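Local coordinates for succinate dehydrogenase (Membrane anchor subunit) (Mycolicibacterium smegmatis, PDB 7D6V), which anchors the Sdh1 succinate dehydrogenase in the membrane, holds its embedded Rieske-type iron-sulfur cluster, binds the quinone analogue ubiquinone-1 and probably passes electrons from succinate to a quinone, at residues R52-S57 with F96-F101; S57-A62 with A78-S83; D63-T68 with A176-S181. One frame throughout, in Å; residues are numbered along the deposited sequence.

Contact 1: R52-S57 with F96-F101; sequences RAFWGS and FIPMAF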
ATOM      1  N   ARG C  52      48.445 -16.192  12.276  1.00 16.93           N
ATOM      2  CA  ARG C  52      48.563 -16.290  13.724  1.00 16.93           C
ATOM      3  C   ARG C  52      48.204 -17.678  14.232  1.00 16.93           C
ATOM      4  O   ARG C  52      48.804 -18.151  15.202  1.00 16.93           O
ATOM      5  CB  ARG C  52      47.693 -15.231  14.394  1.00 16.93           C
ATOM      6  CG  ARG C  52      48.436 -13.945  14.677  1.00 16.93           C
ATOM      7  CD  ARG C  52      49.627 -14.201  15.576  1.00 16.93           C
ATOM      8  NE  ARG C  52      49.216 -14.464  16.949  1.00 16.93           N
ATOM      9  CZ  ARG C  52      50.006 -14.979  17.881  1.00 16.93           C
ATOM     10  NH1 ARG C  52      51.259 -15.293  17.592  1.00 16.93           N
ATOM     11  NH2 ARG C  52      49.541 -15.182  19.103  1.00 16.93           N
ATOM     12  N   ALA C  53      47.240 -18.348  13.596  1.00 17.84           N
ATOM     13  CA  ALA C  53      46.869 -19.689  14.017  1.00 17.84           C
ATOM     14  C   ALA C  53      47.963 -20.698  13.715  1.00 17.84           C
ATOM     15  O   ALA C  53      48.145 -21.654  14.475  1.00 17.84           O
ATOM     16  CB  ALA C  53      45.565 -20.106  13.341  1.00 17.84           C
ATOM     17  N   PHE C  54      48.697 -20.516  12.622  1.00 19.33           N
ATOM     18  CA  PHE C  54      49.772 -21.443  12.303  1.00 19.33           C
ATOM     19  C   PHE C  54      51.132 -21.003  12.830  1.00 19.33           C
ATOM     20  O   PHE C  54      52.112 -21.727  12.634  1.00 19.33           O
ATOM     21  CB  PHE C  54      49.847 -21.662  10.794  1.00 19.33           C
ATOM     22  CG  PHE C  54      48.779 -22.569  10.271  1.00 19.33           C
ATOM     23  CD1 PHE C  54      48.890 -23.938  10.416  1.00 19.33           C
ATOM     24  CD2 PHE C  54      47.657 -22.054   9.653  1.00 19.33           C
ATOM     25  CE1 PHE C  54      47.909 -24.774   9.946  1.00 19.33           C
ATOM     26  CE2 PHE C  54      46.671 -22.889   9.179  1.00 19.33           C
ATOM     27  CZ  PHE C  54      46.797 -24.250   9.326  1.00 19.33           C
ATOM     28  N   TRP C  55      51.224 -19.847  13.490  1.00 18.83           N
ATOM     29  CA  TRP C  55      52.518 -19.409  14.006  1.00 18.83           C
ATOM     30  C   TRP C  55      53.065 -20.373  15.050  1.00 18.83           C
ATOM     31  O   TRP C  55      54.258 -20.694  15.042  1.00 18.83           O
ATOM     32  CB  TRP C  55      52.414 -18.003  14.589  1.00 18.83           C
ATOM     33  CG  TRP C  55      53.753 -17.376  14.743  1.00 18.83           C
ATOM     34  CD1 TRP C  55      54.552 -17.409  15.841  1.00 18.83           C
ATOM     35  CD2 TRP C  55      54.472 -16.648  13.744  1.00 18.83           C
ATOM     36  NE1 TRP C  55      55.722 -16.736  15.597  1.00 18.83           N
ATOM     37  CE2 TRP C  55      55.697 -16.259  14.314  1.00 18.83           C
ATOM     38  CE3 TRP C  55      54.196 -16.282  12.426  1.00 18.83           C
ATOM     39  CZ2 TRP C  55      56.641 -15.519  13.613  1.00 18.83           C
ATOM     40  CZ3 TRP C  55      55.135 -15.551  11.733  1.00 18.83           C
ATOM     41  CH2 TRP C  55      56.342 -15.176  12.326  1.00 18.83           C
ATOM     42  N   GLY C  56      52.217 -20.834  15.965  1.00 19.19           N
ATOM     43  CA  GLY C  56      52.628 -21.831  16.927  1.00 19.19           C
ATOM     44  C   GLY C  56      53.362 -21.314  18.142  1.00 19.19           C
ATOM     45  O   GLY C  56      53.830 -22.124  18.949  1.00 19.19           O
ATOM     46  N   SER C  57      53.483 -20.001  18.304  1.00 18.44           N
ATOM     47  CA  SER C  57      54.147 -19.444  19.472  1.00 18.44           C
ATOM     48  C   SER C  57      53.525 -18.096  19.797  1.00 18.44           C
ATOM     49  O   SER C  57      52.735 -17.551  19.024  1.00 18.44           O
ATOM     50  CB  SER C  57      55.658 -19.319  19.253  1.00 18.44           C
ATOM     51  OG  SER C  57      55.967 -18.255  18.374  1.00 18.44           O
ATOM     52  N   PHE C  96      51.541 -28.305  10.213  1.00 32.15           N
ATOM     53  CA  PHE C  96      50.387 -27.892   9.427  1.00 32.15           C
ATOM     54  C   PHE C  96      49.071 -28.213  10.111  1.00 32.15           C
ATOM     55  O   PHE C  96      48.015 -27.884   9.562  1.00 32.15           O
ATOM     56  CB  PHE C  96      50.411 -28.513   8.010  1.00 32.15           C
ATOM     57  CG  PHE C  96      50.169 -29.997   7.970  1.00 32.15           C
ATOM     58  CD1 PHE C  96      48.884 -30.503   7.848  1.00 32.15           C
ATOM     59  CD2 PHE C  96      51.227 -30.885   7.994  1.00 32.15           C
ATOM     60  CE1 PHE C  96      48.663 -31.867   7.795  1.00 32.15           C
ATOM     61  CE2 PHE C  96      51.014 -32.247   7.945  1.00 32.15           C
ATOM     62  CZ  PHE C  96      49.730 -32.739   7.842  1.00 32.15           C
ATOM     63  N   ILE C  97      49.098 -28.845  11.276  1.00 28.57           N
ATOM     64  CA  ILE C  97      47.940 -28.916  12.159  1.00 28.57           C
ATOM     65  C   ILE C  97      48.041 -27.748  13.135  1.00 28.57           C
ATOM     66  O   ILE C  97      49.020 -27.680  13.895  1.00 28.57           O
ATOM     67  CB  ILE C  97      47.885 -30.253  12.905  1.00 28.57           C
ATOM     68  CG1 ILE C  97      47.974 -31.412  11.914  1.00 28.57           C
ATOM     69  CG2 ILE C  97      46.614 -30.352  13.730  1.00 28.57           C
ATOM     70  CD1 ILE C  97      46.891 -31.393  10.867  1.00 28.57           C
ATOM     71  N   PRO C  98      47.099 -26.813  13.128  1.00 25.10           N
ATOM     72  CA  PRO C  98      47.145 -25.728  14.108  1.00 25.10           C
ATOM     73  C   PRO C  98      46.892 -26.257  15.508  1.00 25.10           C
ATOM     74  O   PRO C  98      46.230 -27.279  15.700  1.00 25.10           O
ATOM     75  CB  PRO C  98      46.028 -24.785  13.649  1.00 25.10           C
ATOM     76  CG  PRO C  98      45.086 -25.658  12.906  1.00 25.10           C
ATOM     77  CD  PRO C  98      45.904 -26.744  12.272  1.00 25.10           C
ATOM     78  N   MET C  99      47.436 -25.548  16.495  1.00 24.38           N
ATOM     79  CA  MET C  99      47.298 -25.992  17.878  1.00 24.38           C
ATOM     80  C   MET C  99      45.846 -26.003  18.337  1.00 24.38           C
ATOM     81  O   MET C  99      45.525 -26.678  19.319  1.00 24.38           O
ATOM     82  CB  MET C  99      48.142 -25.112  18.796  1.00 24.38           C
ATOM     83  CG  MET C  99      49.491 -25.717  19.139  1.00 24.38           C
ATOM     84  SD  MET C  99      50.231 -24.989  20.605  1.00 24.38           S
ATOM     85  CE  MET C  99      51.933 -25.497  20.408  1.00 24.38           C
ATOM     86  N   ALA C 100      44.965 -25.293  17.638  1.00 22.12           N
ATOM     87  CA  ALA C 100      43.542 -25.233  17.953  1.00 22.12           C
ATOM     88  C   ALA C 100      42.709 -25.865  16.842  1.00 22.12           C
ATOM     89  O   ALA C 100      41.683 -25.327  16.425  1.00 22.12           O
ATOM     90  CB  ALA C 100      43.101 -23.794  18.201  1.00 22.12           C
ATOM     91  N   PHE C 101      43.159 -27.017  16.345  1.00 22.18           N
ATOM     92  CA  PHE C 101      42.473 -27.728  15.274  1.00 22.18           C
ATOM     93  C   PHE C 101      41.114 -28.269  15.693  1.00 22.18           C
ATOM     94  O   PHE C 101      40.346 -28.698  14.829  1.00 22.18           O
ATOM     95  CB  PHE C 101      43.342 -28.882  14.779  1.00 22.18           C
ATOM     96  CG  PHE C 101      43.547 -29.962  15.802  1.00 22.18           C
ATOM     97  CD1 PHE C 101      42.769 -31.107  15.785  1.00 22.18           C
ATOM     98  CD2 PHE C 101      44.516 -29.835  16.779  1.00 22.18           C
ATOM     99  CE1 PHE C 101      42.954 -32.097  16.722  1.00 22.18           C
ATOM    100  CE2 PHE C 101      44.703 -30.823  17.718  1.00 22.18           C
ATOM    101  CZ  PHE C 101      43.921 -31.955  17.688  1.00 22.18           C
TER
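A53, in the last turn of helix 33-55, meets the second segment through its backbone: its carbonyl O lies 3.9 Å from P98 CB. The larger share of the contact falls to F54. Its CG is anti to the carbonyl carbon (chi1 -76°), and the phenyl ring and P98 lie side by side, pointing the same way. P98 CB stands over one face of the phenyl ring, displaced toward its rim, while P98 CD approaches F54 CE1 at 3.6 Å. The same CE1 faces the carbonyl O of F96 at 3.1 Å, and this oxygen lies at the edge of the ring, close to its plane. CE1 therefore meets both an apolar pyrrolidine and a backbone carbonyl.

G56 leaves the helical conformation with a positive phi of 82°, and its carbonyl O is met by M99 CE at 4.1 Å. M99 reaches it with a chain that is extended beyond CG, from within the type I turn P98-F101. S57 contributes within its own segment: its carbonyl O accepts a hydrogen bond from R52 NH1 (3.1 Å), which ties the chain leaving the helix to a residue of its last turn. R52 NE forms a salt bridge with D255 of helix 240-264.

No hydrogen bond joins the two segments, and the contact lies near the protein surface. Y71 OH hydrogen-bonds to both R52 O and G56 N at the end of helix 33-55, and the side chains of A53 and P98 both rest on L104 of helix 104-112.

Contact 2: S57-A62 with A78-S83; sequences SAYWVA and ACAPGS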
ATOM      1  N   SER C  57      53.483 -20.001  18.304  1.00 18.44           N
ATOM      2  CA  SER C  57      54.147 -19.444  19.472  1.00 18.44           C
ATOM      3  C   SER C  57      53.525 -18.096  19.797  1.00 18.44           C
ATOM      4  O   SER C  57      52.735 -17.551  19.024  1.00 18.44           O
ATOM      5  CB  SER C  57      55.658 -19.319  19.253  1.00 18.44           C
ATOM      6  OG  SER C  57      55.967 -18.255  18.374  1.00 18.44           O
ATOM      7  N   ALA C  58      53.892 -17.570  20.967  1.00 17.85           N
ATOM      8  CA  ALA C  58      53.417 -16.279  21.466  1.00 17.85           C
ATOM      9  C   ALA C  58      51.891 -16.253  21.579  1.00 17.85           C
ATOM     10  O   ALA C  58      51.204 -15.450  20.949  1.00 17.85           O
ATOM     11  CB  ALA C  58      53.928 -15.129  20.594  1.00 17.85           C
ATOM     12  N   TYR C  59      51.371 -17.153  22.412  1.00 17.51           N
ATOM     13  CA  TYR C  59      49.933 -17.274  22.594  1.00 17.51           C
ATOM     14  C   TYR C  59      49.513 -17.462  24.045  1.00 17.51           C
ATOM     15  O   TYR C  59      48.311 -17.552  24.310  1.00 17.51           O
ATOM     16  CB  TYR C  59      49.388 -18.444  21.755  1.00 17.51           C
ATOM     17  CG  TYR C  59      50.005 -19.780  22.095  1.00 17.51           C
ATOM     18  CD1 TYR C  59      49.461 -20.585  23.083  1.00 17.51           C
ATOM     19  CD2 TYR C  59      51.136 -20.231  21.436  1.00 17.51           C
ATOM     20  CE1 TYR C  59      50.019 -21.799  23.402  1.00 17.51           C
ATOM     21  CE2 TYR C  59      51.702 -21.446  21.747  1.00 17.51           C
ATOM     22  CZ  TYR C  59      51.140 -22.227  22.732  1.00 17.51           C
ATOM     23  OH  TYR C  59      51.699 -23.439  23.049  1.00 17.51           O
ATOM     24  N   TRP C  60      50.451 -17.516  24.988  1.00 16.55           N
ATOM     25  CA  TRP C  60      50.146 -17.849  26.372  1.00 16.55           C
ATOM     26  C   TRP C  60      51.031 -17.030  27.296  1.00 16.55           C
ATOM     27  O   TRP C  60      52.256 -17.041  27.150  1.00 16.55           O
ATOM     28  CB  TRP C  60      50.359 -19.348  26.617  1.00 16.55           C
ATOM     29  CG  TRP C  60      50.340 -19.786  28.050  1.00 16.55           C
ATOM     30  CD1 TRP C  60      51.395 -20.242  28.776  1.00 16.55           C
ATOM     31  CD2 TRP C  60      49.201 -19.852  28.913  1.00 16.55           C
ATOM     32  NE1 TRP C  60      50.991 -20.572  30.043  1.00 16.55           N
ATOM     33  CE2 TRP C  60      49.647 -20.342  30.153  1.00 16.55           C
ATOM     34  CE3 TRP C  60      47.849 -19.538  28.761  1.00 16.55           C
ATOM     35  CZ2 TRP C  60      48.792 -20.522  31.232  1.00 16.55           C
ATOM     36  CZ3 TRP C  60      47.003 -19.718  29.834  1.00 16.55           C
ATOM     37  CH2 TRP C  60      47.476 -20.206  31.051  1.00 16.55           C
ATOM     38  N   VAL C  61      50.415 -16.325  28.242  1.00 16.46           N
ATOM     39  CA  VAL C  61      51.136 -15.650  29.314  1.00 16.46           C
ATOM     40  C   VAL C  61      51.037 -16.516  30.560  1.00 16.46           C
ATOM     41  O   VAL C  61      49.943 -16.716  31.102  1.00 16.46           O
ATOM     42  CB  VAL C  61      50.584 -14.242  29.576  1.00 16.46           C
ATOM     43  CG1 VAL C  61      51.530 -13.471  30.471  1.00 16.46           C
ATOM     44  CG2 VAL C  61      50.364 -13.503  28.278  1.00 16.46           C
ATOM     45  N   ALA C  62      52.180 -17.024  31.021  1.00 17.21           N
ATOM     46  CA  ALA C  62      52.180 -17.929  32.163  1.00 17.21           C
ATOM     47  C   ALA C  62      51.813 -17.207  33.455  1.00 17.21           C
ATOM     48  O   ALA C  62      51.176 -17.793  34.336  1.00 17.21           O
ATOM     49  CB  ALA C  62      53.544 -18.602  32.294  1.00 17.21           C
ATOM     50  N   ALA C  78      52.595 -30.612  23.196  1.00 26.60           N
ATOM     51  CA  ALA C  78      53.591 -29.655  22.739  1.00 26.60           C
ATOM     52  C   ALA C  78      53.231 -28.227  23.113  1.00 26.60           C
ATOM     53  O   ALA C  78      53.955 -27.300  22.737  1.00 26.60           O
ATOM     54  CB  ALA C  78      53.770 -29.767  21.222  1.00 26.60           C
ATOM     55  N   CYS C  79      52.138 -28.035  23.838  1.00 25.41           N
ATOM     56  CA  CYS C  79      51.633 -26.726  24.210  1.00 25.41           C
ATOM     57  C   CYS C  79      52.369 -26.190  25.432  1.00 25.41           C
ATOM     58  O   CYS C  79      52.986 -26.937  26.194  1.00 25.41           O
ATOM     59  CB  CYS C  79      50.134 -26.805  24.489  1.00 25.41           C
ATOM     60  SG  CYS C  79      49.196 -27.548  23.138  1.00 25.41           S
ATOM     61  N   ALA C  80      52.297 -24.874  25.604  1.00 23.27           N
ATOM     62  CA  ALA C  80      52.973 -24.230  26.719  1.00 23.27           C
ATOM     63  C   ALA C  80      52.396 -24.733  28.040  1.00 23.27           C
ATOM     64  O   ALA C  80      51.192 -25.001  28.127  1.00 23.27           O
ATOM     65  CB  ALA C  80      52.828 -22.711  26.628  1.00 23.27           C
ATOM     66  N   PRO C  81      53.221 -24.892  29.073  1.00 23.04           N
ATOM     67  CA  PRO C  81      52.717 -25.403  30.353  1.00 23.04           C
ATOM     68  C   PRO C  81      51.603 -24.529  30.909  1.00 23.04           C
ATOM     69  O   PRO C  81      51.732 -23.306  30.990  1.00 23.04           O
ATOM     70  CB  PRO C  81      53.958 -25.380  31.252  1.00 23.04           C
ATOM     71  CG  PRO C  81      55.098 -25.495  30.304  1.00 23.04           C
ATOM     72  CD  PRO C  81      54.685 -24.731  29.081  1.00 23.04           C
ATOM     73  N   GLY C  82      50.505 -25.175  31.297  1.00 20.39           N
ATOM     74  CA  GLY C  82      49.355 -24.493  31.841  1.00 20.39           C
ATOM     75  C   GLY C  82      48.321 -24.058  30.828  1.00 20.39           C
ATOM     76  O   GLY C  82      47.246 -23.594  31.227  1.00 20.39           O
ATOM     77  N   SER C  83      48.604 -24.193  29.531  1.00 20.63           N
ATOM     78  CA  SER C  83      47.656 -23.770  28.509  1.00 20.63           C
ATOM     79  C   SER C  83      46.541 -24.778  28.278  1.00 20.63           C
ATOM     80  O   SER C  83      45.496 -24.411  27.733  1.00 20.63           O
ATOM     81  CB  SER C  83      48.382 -23.519  27.190  1.00 20.63           C
ATOM     82  OG  SER C  83      49.384 -22.537  27.341  1.00 20.63           O
TER
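The type II beta turn A80-S83 packs against W60 on the first strand of a small beta-hairpin, whose strands 60-61 and 66-67 pair antiparallel. W60 points toward the turn, with CG anti to the backbone N (chi1 169°), and presents one face of its indole to it. S83 OG stands over this face near the five-membered ring, 3.0 Å from W60 CG. The S83 CA lies almost on the normal of the six-membered ring, 4.1 Å from its centroid, a CH-pi contact. The backbone of G82 passes over the rim of the same face, and its carbonyl O is 3.4 Å from W60 CH2. G82 has the positive phi expected at the third position of a type II turn. Across the opposite face of the indole lies the backbone N of A62, and the H65 ring also meets the indole, nearly perpendicular to it.

The entry to the turn is met by Y59. Its hydroxyl O accepts a hydrogen bond from A80 N (3.0 Å, 147° at the hydrogen), so this buried tyrosine takes up the N-H of the first turn residue, just where C79 leads in. A80 CB sits close to both aromatic side chains, 3.6 Å from W60 CD1 and 3.8 Å from Y59 OH. Y59 itself stacks on Y71 and touches L67, while C79 rests on C74; the hairpin is thus packed against several parts of the long loop before helix 104-112. Inside the turn, A80 O accepts from both S83 N and S83 OG on the same face of its plane, with S83 OG 3.2 Å away and well above that plane.

Contact 3: D63-T68 with A176-S181; sequences DYHYLT and AFHSPS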
ATOM      1  N   ASP C  63      52.216 -15.941  33.588  1.00 19.18           N
ATOM      2  CA  ASP C  63      52.015 -15.222  34.843  1.00 19.18           C
ATOM      3  C   ASP C  63      50.539 -14.959  35.113  1.00 19.18           C
ATOM      4  O   ASP C  63      50.043 -15.222  36.213  1.00 19.18           O
ATOM      5  CB  ASP C  63      52.791 -13.909  34.822  1.00 19.18           C
ATOM      6  CG  ASP C  63      54.164 -14.038  35.433  1.00 19.18           C
ATOM      7  OD1 ASP C  63      54.750 -13.000  35.799  1.00 19.18           O
ATOM      8  OD2 ASP C  63      54.656 -15.180  35.553  1.00 19.18           O
ATOM      9  N   TYR C  64      49.822 -14.434  34.124  1.00 17.87           N
ATOM     10  CA  TYR C  64      48.440 -14.018  34.306  1.00 17.87           C
ATOM     11  C   TYR C  64      47.456 -14.935  33.602  1.00 17.87           C
ATOM     12  O   TYR C  64      46.274 -14.598  33.511  1.00 17.87           O
ATOM     13  CB  TYR C  64      48.257 -12.579  33.825  1.00 17.87           C
ATOM     14  CG  TYR C  64      49.408 -11.681  34.198  1.00 17.87           C
ATOM     15  CD1 TYR C  64      49.866 -11.617  35.503  1.00 17.87           C
ATOM     16  CD2 TYR C  64      50.046 -10.911  33.243  1.00 17.87           C
ATOM     17  CE1 TYR C  64      50.923 -10.812  35.847  1.00 17.87           C
ATOM     18  CE2 TYR C  64      51.102 -10.097  33.579  1.00 17.87           C
ATOM     19  CZ  TYR C  64      51.537 -10.051  34.881  1.00 17.87           C
ATOM     20  OH  TYR C  64      52.592  -9.238  35.214  1.00 17.87           O
ATOM     21  N   HIS C  65      47.920 -16.077  33.092  1.00 16.88           N
ATOM     22  CA  HIS C  65      47.050 -17.088  32.498  1.00 16.88           C
ATOM     23  C   HIS C  65      46.210 -16.506  31.364  1.00 16.88           C
ATOM     24  O   HIS C  65      44.988 -16.647  31.327  1.00 16.88           O
ATOM     25  CB  HIS C  65      46.166 -17.733  33.567  1.00 16.88           C
ATOM     26  CG  HIS C  65      46.878 -18.741  34.413  1.00 16.88           C
ATOM     27  ND1 HIS C  65      47.725 -18.386  35.439  1.00 16.88           N
ATOM     28  CD2 HIS C  65      46.853 -20.093  34.399  1.00 16.88           C
ATOM     29  CE1 HIS C  65      48.202 -19.475  36.011  1.00 16.88           C
ATOM     30  NE2 HIS C  65      47.688 -20.526  35.400  1.00 16.88           N
ATOM     31  N   TYR C  66      46.881 -15.847  30.427  1.00 16.16           N
ATOM     32  CA  TYR C  66      46.233 -15.273  29.259  1.00 16.16           C
ATOM     33  C   TYR C  66      46.400 -16.223  28.087  1.00 16.16           C
ATOM     34  O   TYR C  66      47.519 -16.647  27.787  1.00 16.16           O
ATOM     35  CB  TYR C  66      46.830 -13.912  28.902  1.00 16.16           C
ATOM     36  CG  TYR C  66      46.507 -12.795  29.856  1.00 16.16           C
ATOM     37  CD1 TYR C  66      45.351 -12.812  30.617  1.00 16.16           C
ATOM     38  CD2 TYR C  66      47.356 -11.708  29.980  1.00 16.16           C
ATOM     39  CE1 TYR C  66      45.059 -11.782  31.486  1.00 16.16           C
ATOM     40  CE2 TYR C  66      47.071 -10.676  30.841  1.00 16.16           C
ATOM     41  CZ  TYR C  66      45.923 -10.715  31.590  1.00 16.16           C
ATOM     42  OH  TYR C  66      45.641  -9.685  32.450  1.00 16.16           O
ATOM     43  N   LEU C  67      45.296 -16.547  27.423  1.00 16.30           N
ATOM     44  CA  LEU C  67      45.313 -17.449  26.282  1.00 16.30           C
ATOM     45  C   LEU C  67      44.526 -16.829  25.141  1.00 16.30           C
ATOM     46  O   LEU C  67      43.384 -16.399  25.329  1.00 16.30           O
ATOM     47  CB  LEU C  67      44.734 -18.816  26.645  1.00 16.30           C
ATOM     48  CG  LEU C  67      44.746 -19.864  25.534  1.00 16.30           C
ATOM     49  CD1 LEU C  67      46.167 -20.176  25.106  1.00 16.30           C
ATOM     50  CD2 LEU C  67      44.040 -21.115  25.995  1.00 16.30           C
ATOM     51  N   THR C  68      45.141 -16.781  23.968  1.00 16.48           N
ATOM     52  CA  THR C  68      44.471 -16.256  22.790  1.00 16.48           C
ATOM     53  C   THR C  68      43.291 -17.148  22.412  1.00 16.48           C
ATOM     54  O   THR C  68      43.392 -18.377  22.489  1.00 16.48           O
ATOM     55  CB  THR C  68      45.452 -16.169  21.621  1.00 16.48           C
ATOM     56  OG1 THR C  68      46.556 -15.333  21.981  1.00 16.48           O
ATOM     57  CG2 THR C  68      44.777 -15.587  20.419  1.00 16.48           C
ATOM     58  N   ALA C 176      41.471 -16.341  33.315  1.00 16.60           N
ATOM     59  CA  ALA C 176      42.490 -15.333  33.052  1.00 16.60           C
ATOM     60  C   ALA C 176      42.706 -14.383  34.224  1.00 16.60           C
ATOM     61  O   ALA C 176      43.731 -13.697  34.260  1.00 16.60           O
ATOM     62  CB  ALA C 176      42.123 -14.534  31.805  1.00 16.60           C
ATOM     63  N   PHE C 177      41.776 -14.317  35.177  1.00 16.61           N
ATOM     64  CA  PHE C 177      41.888 -13.401  36.314  1.00 16.61           C
ATOM     65  C   PHE C 177      42.897 -13.952  37.322  1.00 16.61           C
ATOM     66  O   PHE C 177      42.569 -14.352  38.439  1.00 16.61           O
ATOM     67  CB  PHE C 177      40.529 -13.178  36.961  1.00 16.61           C
ATOM     68  CG  PHE C 177      39.688 -12.161  36.262  1.00 16.61           C
ATOM     69  CD1 PHE C 177      39.813 -10.819  36.566  1.00 16.61           C
ATOM     70  CD2 PHE C 177      38.767 -12.542  35.305  1.00 16.61           C
ATOM     71  CE1 PHE C 177      39.042  -9.877  35.927  1.00 16.61           C
ATOM     72  CE2 PHE C 177      37.992 -11.605  34.663  1.00 16.61           C
ATOM     73  CZ  PHE C 177      38.129 -10.270  34.974  1.00 16.61           C
ATOM     74  N   HIS C 178      44.160 -13.942  36.911  1.00 18.35           N
ATOM     75  CA  HIS C 178      45.223 -14.542  37.697  1.00 18.35           C
ATOM     76  C   HIS C 178      46.413 -13.601  37.808  1.00 18.35           C
ATOM     77  O   HIS C 178      46.633 -12.729  36.967  1.00 18.35           O
ATOM     78  CB  HIS C 178      45.679 -15.877  37.097  1.00 18.35           C
ATOM     79  CG  HIS C 178      46.488 -16.709  38.039  1.00 18.35           C
ATOM     80  ND1 HIS C 178      47.851 -16.854  37.920  1.00 18.35           N
ATOM     81  CD2 HIS C 178      46.126 -17.426  39.128  1.00 18.35           C
ATOM     82  CE1 HIS C 178      48.295 -17.636  38.888  1.00 18.35           C
ATOM     83  NE2 HIS C 178      47.268 -17.994  39.636  1.00 18.35           N
ATOM     84  N   SER C 179      47.169 -13.800  38.880  1.00 20.62           N
ATOM     85  CA  SER C 179      48.408 -13.094  39.159  1.00 20.62           C
ATOM     86  C   SER C 179      49.354 -14.079  39.824  1.00 20.62           C
ATOM     87  O   SER C 179      48.910 -15.102  40.359  1.00 20.62           O
ATOM     88  CB  SER C 179      48.162 -11.879  40.067  1.00 20.62           C
ATOM     89  OG  SER C 179      49.236 -10.960  40.026  1.00 20.62           O
ATOM     90  N   PRO C 180      50.659 -13.811  39.812  1.00 21.42           N
ATOM     91  CA  PRO C 180      51.589 -14.696  40.533  1.00 21.42           C
ATOM     92  C   PRO C 180      51.370 -14.718  42.041  1.00 21.42           C
ATOM     93  O   PRO C 180      52.137 -15.353  42.769  1.00 21.42           O
ATOM     94  CB  PRO C 180      52.975 -14.137  40.185  1.00 21.42           C
ATOM     95  CG  PRO C 180      52.787 -13.165  39.099  1.00 21.42           C
ATOM     96  CD  PRO C 180      51.339 -12.926  38.853  1.00 21.42           C
ATOM     97  N   SER C 181      50.338 -14.022  42.524  1.00 21.69           N
ATOM     98  CA  SER C 181      49.959 -14.046  43.931  1.00 21.69           C
ATOM     99  C   SER C 181      48.456 -14.258  44.093  1.00 21.69           C
ATOM    100  O   SER C 181      47.840 -13.706  45.009  1.00 21.69           O
ATOM    101  CB  SER C 181      50.395 -12.763  44.639  1.00 21.69           C
ATOM    102  OG  SER C 181      49.742 -11.628  44.099  1.00 21.69           O
TER
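H178 reaches across to D63 and H65, and its side chain can be followed outward from the backbone. Its CB lies 3.6 Å from H65 ND1. CG is anti to the backbone N (chi1 -164°), and the ring lies by the loop between strands 60-61 and 66-67. ND1 then donates a hydrogen bond to D63 O (3.2 Å, 161° at the hydrogen), with the oxygen close to the ring plane. Farther out, CE1 comes to 3.4 Å from H65 CE1, and NE2 faces the same carbon at a longer distance. H65 meets the H178 ring edge to face: the centroids are 4.2 Å apart, the planes stand at 75°, and H65 CE1 lies over the face, displaced toward its rim.

The two segments run in opposite directions and are joined by CA-H...O contacts: Y64 CA to H178 O at 3.5 Å, and A176 CA to H65 O at 3.3 Å. A176 CB lies in the plane of the Y66 ring at its edge, 3.8 Å from Y66 CD1. P180 CD likewise sits at the edge of the Y64 ring, 3.7 Å from Y64 CE1. H65 and Y66 form a G1 bulge opposite V61, and N189 of helix 188-204 hydrogen-bonds to A176 O.

Because D63 O is a backbone acceptor, the bond implies a proton on H178 ND1, and this hydrogen bond helps to set the rotation of the imidazole.

Contact 2 lies on the same side of the chain's centre as each of the other two; the hairpin strands join contacts 2 and 3, and contact 1 adjoins contact 2 through S57. Contact 1 is a surface contact at the end of helix 33-55, mostly a packing of apolar side chains and backbone carbonyls, with no hydrogen bond across it. Contacts 2 and 3 are partly buried; each includes such a bond, a backbone N-H to a tyrosine hydroxyl in contact 2 and an imidazole to a carbonyl in contact 3. M99 SD of contact 1 packs against Y59 and C79. V61 N probably hydrogen-bonds to Y66 O, and contact 3 joins the hairpin to the loop after helix 155-175.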